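Local structure of protein adenylyltransferase (Bartonella henselae str. Houston-1, 5NH2) at residues Glu142-Leu147 against Glu200-Leu205; Arg216-Phe221 against Arg235-Ala240; Glu134-Glu139 against Lys170-Gln175; Leu180-Arg185 against Glu220-Met225. The protein transfers AMP from ATP onto tyrosine or threonine side chains of host target proteins during infection, an activity carried by the Fic (Fido) domain in this construct. All coordinates share one frame; numbering follows the deposited sequence.

Contact 1 (Glu142-Leu147 against Glu200-Leu205); sequences ELFNSL and EPMQHL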
# COMPACT_ATOMS: atom_id res chain seq x y z
N GLU A 142 9.46 1.86 -12.83
CA GLU A 142 10.83 1.35 -12.75
C GLU A 142 11.40 1.45 -11.33
O GLU A 142 11.93 0.45 -10.81
CB GLU A 142 11.73 2.09 -13.75
CG GLU A 142 11.32 1.88 -15.20
CD GLU A 142 12.26 2.58 -16.18
OE1 GLU A 142 11.81 2.86 -17.31
OE2 GLU A 142 13.44 2.83 -15.82
N LEU A 143 11.30 2.63 -10.68
CA LEU A 143 11.78 2.70 -9.28
C LEU A 143 10.98 1.79 -8.33
O LEU A 143 11.54 1.23 -7.37
CB LEU A 143 11.74 4.14 -8.76
CG LEU A 143 12.71 4.96 -9.61
CD1 LEU A 143 12.41 6.37 -9.39
CD2 LEU A 143 14.13 4.66 -9.19
N PHE A 144 9.69 1.61 -8.56
CA PHE A 144 8.89 0.81 -7.65
C PHE A 144 9.24 -0.68 -7.79
O PHE A 144 9.37 -1.39 -6.78
CB PHE A 144 7.41 1.08 -7.91
CG PHE A 144 6.42 0.35 -6.96
CD1 PHE A 144 5.87 0.99 -5.87
CD2 PHE A 144 5.99 -0.93 -7.24
CE1 PHE A 144 4.94 0.36 -5.01
CE2 PHE A 144 5.08 -1.57 -6.39
CZ PHE A 144 4.55 -0.92 -5.27
N ASN A 145 9.42 -1.17 -9.02
CA ASN A 145 9.82 -2.56 -9.23
C ASN A 145 11.19 -2.80 -8.60
O ASN A 145 11.39 -3.82 -7.90
CB ASN A 145 9.88 -2.90 -10.73
CG ASN A 145 8.52 -2.86 -11.41
OD1 ASN A 145 7.48 -2.84 -10.74
ND2 ASN A 145 8.52 -2.82 -12.76
N SER A 146 12.12 -1.87 -8.80
CA SER A 146 13.45 -2.04 -8.22
C SER A 146 13.40 -2.08 -6.68
O SER A 146 14.00 -2.97 -6.04
CB SER A 146 14.39 -0.94 -8.69
OG SER A 146 15.49 -0.88 -7.82
N LEU A 147 12.70 -1.13 -6.05
CA LEU A 147 12.56 -1.18 -4.59
C LEU A 147 11.85 -2.45 -4.13
O LEU A 147 12.11 -2.93 -3.02
CB LEU A 147 11.79 0.04 -4.07
CG LEU A 147 11.85 0.31 -2.57
CD1 LEU A 147 13.32 0.49 -2.16
CD2 LEU A 147 11.06 1.57 -2.24
N GLU A 200 2.77 -4.79 -18.10
CA GLU A 200 1.39 -4.32 -18.28
C GLU A 200 0.57 -4.34 -17.01
O GLU A 200 0.06 -3.26 -16.63
CB GLU A 200 0.68 -5.12 -19.38
CG GLU A 200 0.66 -4.37 -20.67
CD GLU A 200 0.15 -5.22 -21.79
OE1 GLU A 200 0.63 -5.05 -22.94
OE2 GLU A 200 -0.72 -6.07 -21.50
N PRO A 201 0.42 -5.45 -16.28
CA PRO A 201 -0.41 -5.41 -15.06
C PRO A 201 -0.03 -4.28 -14.12
O PRO A 201 -0.92 -3.59 -13.63
CB PRO A 201 -0.20 -6.80 -14.44
CG PRO A 201 0.17 -7.67 -15.59
CD PRO A 201 1.00 -6.80 -16.49
N MET A 202 1.27 -4.04 -13.91
CA MET A 202 1.72 -2.94 -13.05
C MET A 202 1.38 -1.56 -13.64
O MET A 202 0.90 -0.67 -12.92
CB MET A 202 3.21 -3.04 -12.77
CG MET A 202 3.62 -2.08 -11.63
SD MET A 202 3.03 -2.51 -9.93
CE MET A 202 4.16 -3.88 -9.57
N GLN A 203 1.63 -1.36 -14.94
CA GLN A 203 1.20 -0.12 -15.59
C GLN A 203 -0.32 0.12 -15.44
O GLN A 203 -0.76 1.26 -15.22
CB GLN A 203 1.60 -0.15 -17.09
CG GLN A 203 3.13 -0.12 -17.38
CD GLN A 203 3.49 -0.73 -18.77
OE1 GLN A 203 2.63 -1.31 -19.43
NE2 GLN A 203 4.76 -0.59 -19.20
N HIS A 204 -1.15 -0.93 -15.57
CA HIS A 204 -2.60 -0.82 -15.42
C HIS A 204 -2.99 -0.49 -13.98
O HIS A 204 -3.83 0.40 -13.72
CB HIS A 204 -3.25 -2.12 -15.91
CG HIS A 204 -4.75 -2.15 -15.83
ND1 HIS A 204 -5.48 -3.32 -15.88
CD2 HIS A 204 -5.66 -1.14 -15.71
CE1 HIS A 204 -6.77 -3.04 -15.78
NE2 HIS A 204 -6.91 -1.73 -15.67
N LEU A 205 -2.31 -1.15 -13.02
CA LEU A 205 -2.42 -0.79 -11.61
C LEU A 205 -2.19 0.71 -11.38
O LEU A 205 -3.06 1.39 -10.82
CB LEU A 205 -1.44 -1.63 -10.78
CG LEU A 205 -1.60 -1.62 -9.25
CD1 LEU A 205 -1.06 -2.91 -8.65
CD2 LEU A 205 -0.91 -0.49 -8.61
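The terminal methyl of M202 fits into the angle between the ring of F144 and the amide of N145, two neighbours on helix 133-150. On the buried side, M202 CE lies 4.0 Å from F144 CE2, and the two side chains cross at about a right angle. The sulfur follows: M202 SD is 5.0 Å from the centroid of the F144 ring and 51° off the ring normal, an oblique Met-aromatic contact. Bends at chi2 (70°) and chi3 (75°) fold the thioether back on itself, so that sulfur and methyl both reach the ring. F144 also packs edge-to-face with F165 and F206, and M202 adds its thioether to this cluster in the helical core of the Fic fold. Helices 133-150 and 157-171 form the central pair of that core; the Fic motif, the connection between them and the first turn of 157-171, supplies the ATP-binding residues E155 to R159. Helix 200-208 is laid against helix 133-150 here, and the side chain of F144 comes within about 5 Å of R162, a likely ATP ligand. Whereas F144 and M202 are buried within the core, N145 is partly exposed and adds only the contact of its carbonyl oxygen. It slides past M202 in the opposite direction and brings OD1 to 3.7 Å from M202 CE and 4.0 Å from M202 CG. These are van der Waals contacts of a polar atom with methyl and methylene groups. Even at their nearest, N145 CA and M202 CA stand 9.0 Å apart.

Contact 2 (Arg216-Phe221 against Arg235-Ala240); sequences RLLKEF and RPVMVA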
# COMPACT_ATOMS: atom_id res chain seq x y z
N ARG A 216 -12.42 7.80 -8.97
CA ARG A 216 -13.81 7.99 -8.54
C ARG A 216 -14.58 6.68 -8.61
O ARG A 216 -15.37 6.37 -7.71
CB ARG A 216 -14.54 9.02 -9.43
CG ARG A 216 -14.07 10.44 -9.49
CD ARG A 216 -15.20 11.36 -10.10
NE ARG A 216 -15.29 11.40 -11.57
CZ ARG A 216 -16.04 10.59 -12.33
NH1 ARG A 216 -16.80 9.65 -11.78
NH2 ARG A 216 -16.05 10.70 -13.66
N LEU A 217 -14.37 5.92 -9.71
CA LEU A 217 -15.11 4.69 -9.97
C LEU A 217 -14.76 3.62 -8.94
O LEU A 217 -15.66 2.96 -8.40
CB LEU A 217 -14.78 4.19 -11.37
CG LEU A 217 -15.15 5.12 -12.51
CD1 LEU A 217 -14.75 4.53 -13.84
CD2 LEU A 217 -16.64 5.50 -12.49
N LEU A 218 -13.46 3.46 -8.65
CA LEU A 218 -13.05 2.43 -7.70
C LEU A 218 -13.40 2.82 -6.28
O LEU A 218 -13.73 1.96 -5.46
CB LEU A 218 -11.56 2.16 -7.82
CG LEU A 218 -11.16 1.30 -8.97
CD1 LEU A 218 -9.65 1.42 -9.13
CD2 LEU A 218 -11.55 -0.14 -8.69
N LYS A 219 -13.29 4.11 -5.96
CA LYS A 219 -13.80 4.63 -4.68
C LYS A 219 -15.28 4.26 -4.45
O LYS A 219 -15.65 3.75 -3.37
CB LYS A 219 -13.63 6.14 -4.63
CG LYS A 219 -12.26 6.59 -4.21
CD LYS A 219 -12.28 8.07 -3.88
CE LYS A 219 -10.92 8.56 -3.42
NZ LYS A 219 -10.97 9.93 -2.81
N GLU A 220 -16.14 4.53 -5.44
CA GLU A 220 -17.54 4.14 -5.28
C GLU A 220 -17.66 2.64 -5.10
O GLU A 220 -18.38 2.19 -4.20
CB GLU A 220 -18.35 4.58 -6.48
CG GLU A 220 -19.76 4.16 -6.46
CD GLU A 220 -20.45 4.53 -7.76
OE1 GLU A 220 -20.99 5.65 -7.85
OE2 GLU A 220 -20.40 3.71 -8.71
N PHE A 221 -16.93 1.85 -5.92
CA PHE A 221 -17.12 0.40 -5.84
C PHE A 221 -16.70 -0.14 -4.49
O PHE A 221 -17.36 -1.02 -3.92
CB PHE A 221 -16.35 -0.32 -6.95
CG PHE A 221 -16.31 -1.81 -6.75
CD1 PHE A 221 -17.40 -2.60 -7.09
CD2 PHE A 221 -15.23 -2.42 -6.18
CE1 PHE A 221 -17.37 -3.98 -6.90
CE2 PHE A 221 -15.19 -3.80 -5.97
CZ PHE A 221 -16.26 -4.58 -6.34
N ARG A 235 -9.73 -10.89 -4.25
CA ARG A 235 -10.17 -10.91 -5.64
C ARG A 235 -9.51 -9.79 -6.47
O ARG A 235 -9.23 -8.69 -5.96
CB ARG A 235 -11.70 -10.78 -5.74
CG ARG A 235 -12.43 -11.89 -5.07
CD ARG A 235 -12.34 -13.09 -5.95
NE ARG A 235 -13.19 -14.21 -5.54
CZ ARG A 235 -14.53 -14.20 -5.51
NH1 ARG A 235 -15.23 -13.10 -5.82
NH2 ARG A 235 -15.16 -15.30 -5.14
N PRO A 236 -9.28 -10.04 -7.76
CA PRO A 236 -8.91 -8.94 -8.66
C PRO A 236 -10.05 -7.94 -8.79
O PRO A 236 -11.22 -8.32 -8.97
CB PRO A 236 -8.61 -9.66 -9.99
CG PRO A 236 -9.23 -11.01 -9.89
CD PRO A 236 -9.34 -11.36 -8.44
N VAL A 237 -9.71 -6.66 -8.64
CA VAL A 237 -10.61 -5.52 -8.80
C VAL A 237 -9.88 -4.49 -9.65
O VAL A 237 -8.78 -4.06 -9.29
CB VAL A 237 -11.03 -4.89 -7.45
CG1 VAL A 237 -12.03 -3.71 -7.65
CG2 VAL A 237 -11.65 -5.98 -6.56
N MET A 238 -10.42 -4.16 -10.81
CA MET A 238 -9.72 -3.21 -11.66
C MET A 238 -10.72 -2.52 -12.56
O MET A 238 -11.88 -2.95 -12.71
CB MET A 238 -8.63 -3.87 -12.50
CG MET A 238 -9.16 -4.99 -13.31
SD MET A 238 -7.87 -6.16 -13.71
CE MET A 238 -8.85 -7.33 -14.61
N VAL A 239 -10.25 -1.43 -13.13
CA VAL A 239 -11.07 -0.65 -14.03
C VAL A 239 -10.79 -1.13 -15.43
O VAL A 239 -9.63 -1.34 -15.81
CB VAL A 239 -10.76 0.84 -13.86
CG1 VAL A 239 -11.32 1.66 -15.04
CG2 VAL A 239 -11.36 1.29 -12.53
N ALA A 240 -11.86 -1.34 -16.20
CA ALA A 240 -11.73 -1.79 -17.57
C ALA A 240 -10.72 -0.94 -18.34
O ALA A 240 -10.72 0.29 -18.22
CB ALA A 240 -13.09 -1.74 -18.26
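L218 drives its isobutyl group between V237 and V239, the two strand residues whose side chains face helix 212-227. Against V239 it crosses at a slant: V239 CG2 touches the branch point L218 CG at 3.6 Å and the methyl L218 CD1 at 3.8 Å. Against V237 it runs alongside in the opposite sense, with L218 CD2 3.7 Å from V237 CG1. That same valine methyl meets F221 one helical turn further on, obliquely, 3.6 Å from F221 CE2. V237 CG1 takes this double role because it stands opposite the backbone N about the first torsion (chi1 -178°), which leaves CG2 a more distant neighbour of F221 CE2. The pairing is helix on sheet: strand 237-239 is an outermost strand of the mixed sheet of the intracellular delivery domain, an OB-clan domain, and lies parallel to strand 265-270. The axes of 216-221 and 237-239 approach to 9.0 Å with their directions 147° apart, roughly antiparallel. M238 has its CB directed away from the helix, and its side chain packs on R185, H204 and D208. The F221 ring also meets Y266 and packs on I268, both from strand 265-270. At the helix surface R216 forms a salt bridge with E256, and the E220 carboxylate accepts from the backbone N of E256 and G257, while K219 forms a salt bridge with E23 of the partner chain.

Contact 3 (Glu134-Glu139 against Lys170-Gln175); sequences EEFNSE and KAAGHQ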
# COMPACT_ATOMS: atom_id res chain seq x y z
N GLU A 134 1.29 10.46 -17.11
CA GLU A 134 1.77 9.26 -17.78
C GLU A 134 3.29 9.14 -17.69
O GLU A 134 3.82 8.07 -17.37
CB GLU A 134 1.32 9.27 -19.23
CG GLU A 134 -0.02 8.63 -19.42
CD GLU A 134 -1.14 9.63 -19.30
OE1 GLU A 134 -0.86 10.80 -18.93
OE2 GLU A 134 -2.30 9.23 -19.59
N GLU A 135 4.00 10.24 -17.93
CA GLU A 135 5.46 10.28 -17.76
C GLU A 135 5.87 9.87 -16.34
O GLU A 135 6.68 8.95 -16.14
CB GLU A 135 5.96 11.69 -18.09
CG GLU A 135 5.62 12.16 -19.48
CD GLU A 135 5.97 13.65 -19.75
OE1 GLU A 135 6.03 14.45 -18.78
OE2 GLU A 135 6.19 14.02 -20.94
N PHE A 136 5.32 10.57 -15.33
CA PHE A 136 5.59 10.24 -13.94
C PHE A 136 5.37 8.76 -13.70
O PHE A 136 6.24 8.09 -13.15
CB PHE A 136 4.73 11.07 -12.99
CG PHE A 136 4.88 10.67 -11.53
CD1 PHE A 136 5.88 11.21 -10.75
CD2 PHE A 136 4.01 9.75 -10.95
CE1 PHE A 136 6.03 10.82 -9.42
CE2 PHE A 136 4.13 9.36 -9.61
CZ PHE A 136 5.15 9.90 -8.84
N ASN A 137 4.22 8.21 -14.13
CA ASN A 137 3.96 6.79 -13.85
C ASN A 137 5.01 5.88 -14.50
O ASN A 137 5.49 4.93 -13.87
CB ASN A 137 2.54 6.40 -14.29
CG ASN A 137 1.41 6.96 -13.33
OD1 ASN A 137 1.68 7.47 -12.24
ND2 ASN A 137 0.13 6.84 -13.78
N SER A 138 5.42 6.16 -15.75
CA SER A 138 6.39 5.26 -16.37
C SER A 138 7.70 5.27 -15.60
O SER A 138 8.27 4.19 -15.33
CB SER A 138 6.62 5.61 -17.84
OG SER A 138 7.25 6.87 -17.99
N GLU A 139 8.16 6.45 -15.18
CA GLU A 139 9.36 6.52 -14.33
C GLU A 139 9.15 5.82 -12.97
O GLU A 139 9.93 4.94 -12.54
CB GLU A 139 9.75 7.99 -14.14
CG GLU A 139 10.23 8.66 -15.41
CD GLU A 139 11.62 8.19 -15.88
OE1 GLU A 139 11.91 8.41 -17.06
OE2 GLU A 139 12.43 7.64 -15.09
N LYS A 170 2.74 12.89 -4.64
CA LYS A 170 2.13 14.14 -4.19
C LYS A 170 3.06 15.31 -4.46
O LYS A 170 2.62 16.38 -4.87
CB LYS A 170 1.78 14.07 -2.71
CG LYS A 170 0.73 15.07 -2.26
CD LYS A 170 0.36 14.82 -0.79
CE LYS A 170 0.16 13.31 -0.46
NZ LYS A 170 -0.08 13.00 1.00
N ALA A 171 4.37 15.12 -4.25
CA ALA A 171 5.27 16.26 -4.44
C ALA A 171 5.49 16.56 -5.92
O ALA A 171 5.75 17.71 -6.29
CB ALA A 171 6.60 16.06 -3.70
N ALA A 172 5.34 15.56 -6.78
CA ALA A 172 5.44 15.76 -8.22
C ALA A 172 4.13 16.23 -8.84
O ALA A 172 4.07 16.42 -10.06
CB ALA A 172 5.89 14.47 -8.91
N GLY A 173 3.09 16.42 -8.04
CA GLY A 173 1.83 16.94 -8.54
C GLY A 173 0.86 15.89 -9.05
O GLY A 173 -0.01 16.23 -9.86
N HIS A 174 0.99 14.65 -8.61
CA HIS A 174 0.09 13.56 -9.03
C HIS A 174 -0.33 12.80 -7.78
O HIS A 174 -0.11 13.27 -6.66
CB HIS A 174 0.76 12.63 -10.05
CG HIS A 174 1.41 13.37 -11.17
ND1 HIS A 174 0.69 14.02 -12.15
CD2 HIS A 174 2.72 13.64 -11.42
CE1 HIS A 174 1.52 14.64 -12.97
NE2 HIS A 174 2.76 14.42 -12.56
N GLN A 175 -1.00 11.67 -7.96
CA GLN A 175 -1.41 10.87 -6.82
C GLN A 175 -1.33 9.40 -7.19
O GLN A 175 -1.46 9.03 -8.37
CB GLN A 175 -2.83 11.23 -6.33
CG GLN A 175 -3.93 11.06 -7.36
CD GLN A 175 -5.25 11.65 -6.86
OE1 GLN A 175 -5.77 11.25 -5.82
NE2 GLN A 175 -5.79 12.62 -7.60
O HOH W 1 0.75 9.24 -10.33
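The rings of F136 and H174 meet obliquely, with planes at 37° and centroids 5.3 Å apart. The imidazole slides back along the phenylalanine towards its root: H174 CD2 lies 3.6 Å from F136 CB and 3.7 Å from F136 CG. A172 adds its methyl from another slant, with A172 CB 3.7 Å from F136 CE1. At the ring edge, in its plane, sits N137 OD1, the amide oxygen of the next residue. F136 CG stands anti to the backbone nitrogen (chi1 175°), which directs the ring from helix 133-150 to the end of helix 157-171, where L168 and A169 also pack on it. That helix ends in a Schellman motif: G173 takes a positive phi of 88°, and the chain leaving the helix places H174 beside F136. The contact therefore joins the two central helices of the Fic domain at the end of the second one. Its polar link is a water that donates to N137 OD1 at 2.8 Å and to Q175 O at 3.0 Å. N137 ND2 is held separately by S210, so both ends of this buried amide are occupied. H174 NE2 is hydrogen-bonded to L131 O. A carbonyl oxygen can only accept, which implies that NE2 carries a proton; this bond and the packing on F136 restrain the imidazole, which offers its CD2 carbon to phenylalanine and its N-H to the backbone.

Contact 4 (Leu180-Arg185 against Glu220-Met225); sequences LITKER and EFMHTM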
# COMPACT_ATOMS: atom_id res chain seq x y z
N LEU A 180 -7.00 1.60 -3.08
CA LEU A 180 -7.95 1.08 -4.05
C LEU A 180 -7.51 -0.26 -4.64
O LEU A 180 -8.23 -0.82 -5.49
CB LEU A 180 -8.18 2.10 -5.17
CG LEU A 180 -8.62 3.48 -4.68
CD1 LEU A 180 -9.08 4.32 -5.88
CD2 LEU A 180 -9.73 3.42 -3.63
N ILE A 181 -6.35 -0.77 -4.19
CA ILE A 181 -5.70 -1.97 -4.75
C ILE A 181 -5.86 -3.11 -3.75
O ILE A 181 -5.43 -2.96 -2.61
CB ILE A 181 -4.20 -1.72 -5.00
CG1 ILE A 181 -4.02 -0.69 -6.11
CG2 ILE A 181 -3.44 -3.05 -5.27
CD1 ILE A 181 -4.81 -1.03 -7.34
N THR A 182 -6.43 -4.24 -4.18
CA THR A 182 -6.55 -5.43 -3.33
C THR A 182 -5.22 -6.23 -3.22
O THR A 182 -4.34 -6.15 -4.08
CB THR A 182 -7.62 -6.41 -3.84
OG1 THR A 182 -7.20 -6.98 -5.09
CG2 THR A 182 -9.01 -5.76 -3.97
N LYS A 183 -5.14 -7.05 -2.17
CA LYS A 183 -3.97 -7.87 -1.93
C LYS A 183 -3.70 -8.80 -3.12
O LYS A 183 -2.55 -8.98 -3.56
CB LYS A 183 -4.16 -8.66 -0.63
CG LYS A 183 -2.88 -9.46 -0.17
CD LYS A 183 -2.88 -9.79 1.36
CE LYS A 183 -2.13 -11.07 1.64
NZ LYS A 183 -0.65 -10.92 1.64
N GLU A 184 -4.77 -9.35 -3.67
CA GLU A 184 -4.69 -10.18 -4.87
C GLU A 184 -4.06 -9.44 -6.05
O GLU A 184 -3.14 -9.96 -6.71
CB GLU A 184 -6.09 -10.67 -5.22
CG GLU A 184 -6.17 -11.48 -6.52
CD GLU A 184 -5.47 -12.84 -6.41
OE1 GLU A 184 -5.10 -13.27 -5.28
OE2 GLU A 184 -5.31 -13.49 -7.46
N ARG A 185 -4.59 -8.25 -6.38
CA ARG A 185 -4.12 -7.53 -7.57
C ARG A 185 -2.65 -7.12 -7.42
O ARG A 185 -1.86 -7.30 -8.35
CB ARG A 185 -5.00 -6.31 -7.87
CG ARG A 185 -4.51 -5.46 -9.07
CD ARG A 185 -5.33 -4.17 -9.31
NE ARG A 185 -5.13 -3.67 -10.68
CZ ARG A 185 -5.72 -2.59 -11.22
NH1 ARG A 185 -6.57 -1.82 -10.51
NH2 ARG A 185 -5.45 -2.26 -12.48
N GLU A 220 -16.14 4.53 -5.44
CA GLU A 220 -17.54 4.14 -5.28
C GLU A 220 -17.66 2.64 -5.10
O GLU A 220 -18.38 2.19 -4.20
CB GLU A 220 -18.35 4.58 -6.48
CG GLU A 220 -19.76 4.16 -6.46
CD GLU A 220 -20.45 4.53 -7.76
OE1 GLU A 220 -20.99 5.65 -7.85
OE2 GLU A 220 -20.40 3.71 -8.71
N PHE A 221 -16.93 1.85 -5.92
CA PHE A 221 -17.12 0.40 -5.84
C PHE A 221 -16.70 -0.14 -4.49
O PHE A 221 -17.36 -1.02 -3.92
CB PHE A 221 -16.35 -0.32 -6.95
CG PHE A 221 -16.31 -1.81 -6.75
CD1 PHE A 221 -17.40 -2.60 -7.09
CD2 PHE A 221 -15.23 -2.42 -6.18
CE1 PHE A 221 -17.37 -3.98 -6.90
CE2 PHE A 221 -15.19 -3.80 -5.97
CZ PHE A 221 -16.26 -4.58 -6.34
N MET A 222 -15.58 0.36 -3.95
CA MET A 222 -15.07 -0.17 -2.69
C MET A 222 -15.99 0.23 -1.56
O MET A 222 -16.33 -0.60 -0.71
CB MET A 222 -13.65 0.33 -2.45
CG MET A 222 -12.59 -0.20 -3.46
SD MET A 222 -12.16 -1.96 -3.27
CE MET A 222 -10.82 -2.26 -4.41
N HIS A 223 -16.43 1.50 -1.57
CA HIS A 223 -17.43 1.98 -0.62
C HIS A 223 -18.66 1.08 -0.59
O HIS A 223 -19.14 0.68 0.48
CB HIS A 223 -17.80 3.42 -0.98
CG HIS A 223 -18.75 4.07 -0.01
ND1 HIS A 223 -18.33 4.90 1.01
CD2 HIS A 223 -20.10 4.00 0.10
CE1 HIS A 223 -19.38 5.31 1.70
NE2 HIS A 223 -20.47 4.78 1.17
N THR A 224 -19.21 0.76 -1.77
CA THR A 224 -20.35 -0.16 -1.84
C THR A 224 -20.02 -1.50 -1.19
O THR A 224 -20.82 -2.03 -0.43
CB THR A 224 -20.78 -0.40 -3.28
OG1 THR A 224 -21.16 0.83 -3.90
CG2 THR A 224 -21.98 -1.36 -3.29
N MET A 225 -18.85 -2.08 -1.54
CA MET A 225 -18.44 -3.36 -0.94
C MET A 225 -18.39 -3.30 0.58
O MET A 225 -18.81 -4.25 1.25
CB MET A 225 -17.05 -3.77 -1.47
CG MET A 225 -17.09 -4.23 -2.91
SD MET A 225 -18.16 -5.67 -3.12
CE MET A 225 -19.58 -4.99 -3.94
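Two turns near -60° (chi1 -66°, chi2 -72°) followed by an extended last bond carry the thioether of M222 across to the chain before helix 183-196, where its methyl meets L180 and T182. M222 CE presses on the peptide carbonyl of L180, 3.2 Å from L180 O and 3.9 Å from L180 C. The first distance is short for a methyl against an oxygen, consistent with tight packing, though coordinate error may contribute. T182 receives the same methyl from the side: T182 CG2 is 4.0 Å from M222 CE, and the two side chains cross at about a right angle. The remaining branch of T182 is turned to other work. OG1 sits between the backbone nitrogen and the carbonyl carbon, where it accepts from R185 N at 3.2 Å in a nearly straight bond (163°). The same hydroxyl gives its proton to R235 O. T182 is thus held by two bonds while its methyl stays turned to M222. The L180 side chain packs on I215, L218 and K219 of helix 212-227. K183 packs on A33 of the partner chain. T182 is the N-cap of helix 183-196, and this capped helix start against helix 212-227 is consistent with a place at the junction of the Fic domain and the OB-type intracellular delivery domain, whose strand residue V237 M222 also touches.

Overall arrangement
Contacts 1 and 3 share helix 133-150, with centres 13 Å apart: contact 3 joins it to the far end of helix 157-171, contact 1 to helix 200-208. In contact 1 the F144 side chain is about 7 Å from G158, an ATP-binding residue, and about 13 Å from the bound magnesium ion. Contacts 2 and 4 share E220 and F221 on helix 212-227, and their centres lie 6 Å apart. Contact 1 meets contact 2 where H204 NE2 comes 2.8 Å from V239 O, a probable hydrogen bond, and meets contact 4 where L205 packs on I181. Contact 3 touches neither contact 2 nor contact 4, whose centres lie 20 and 22 Å away.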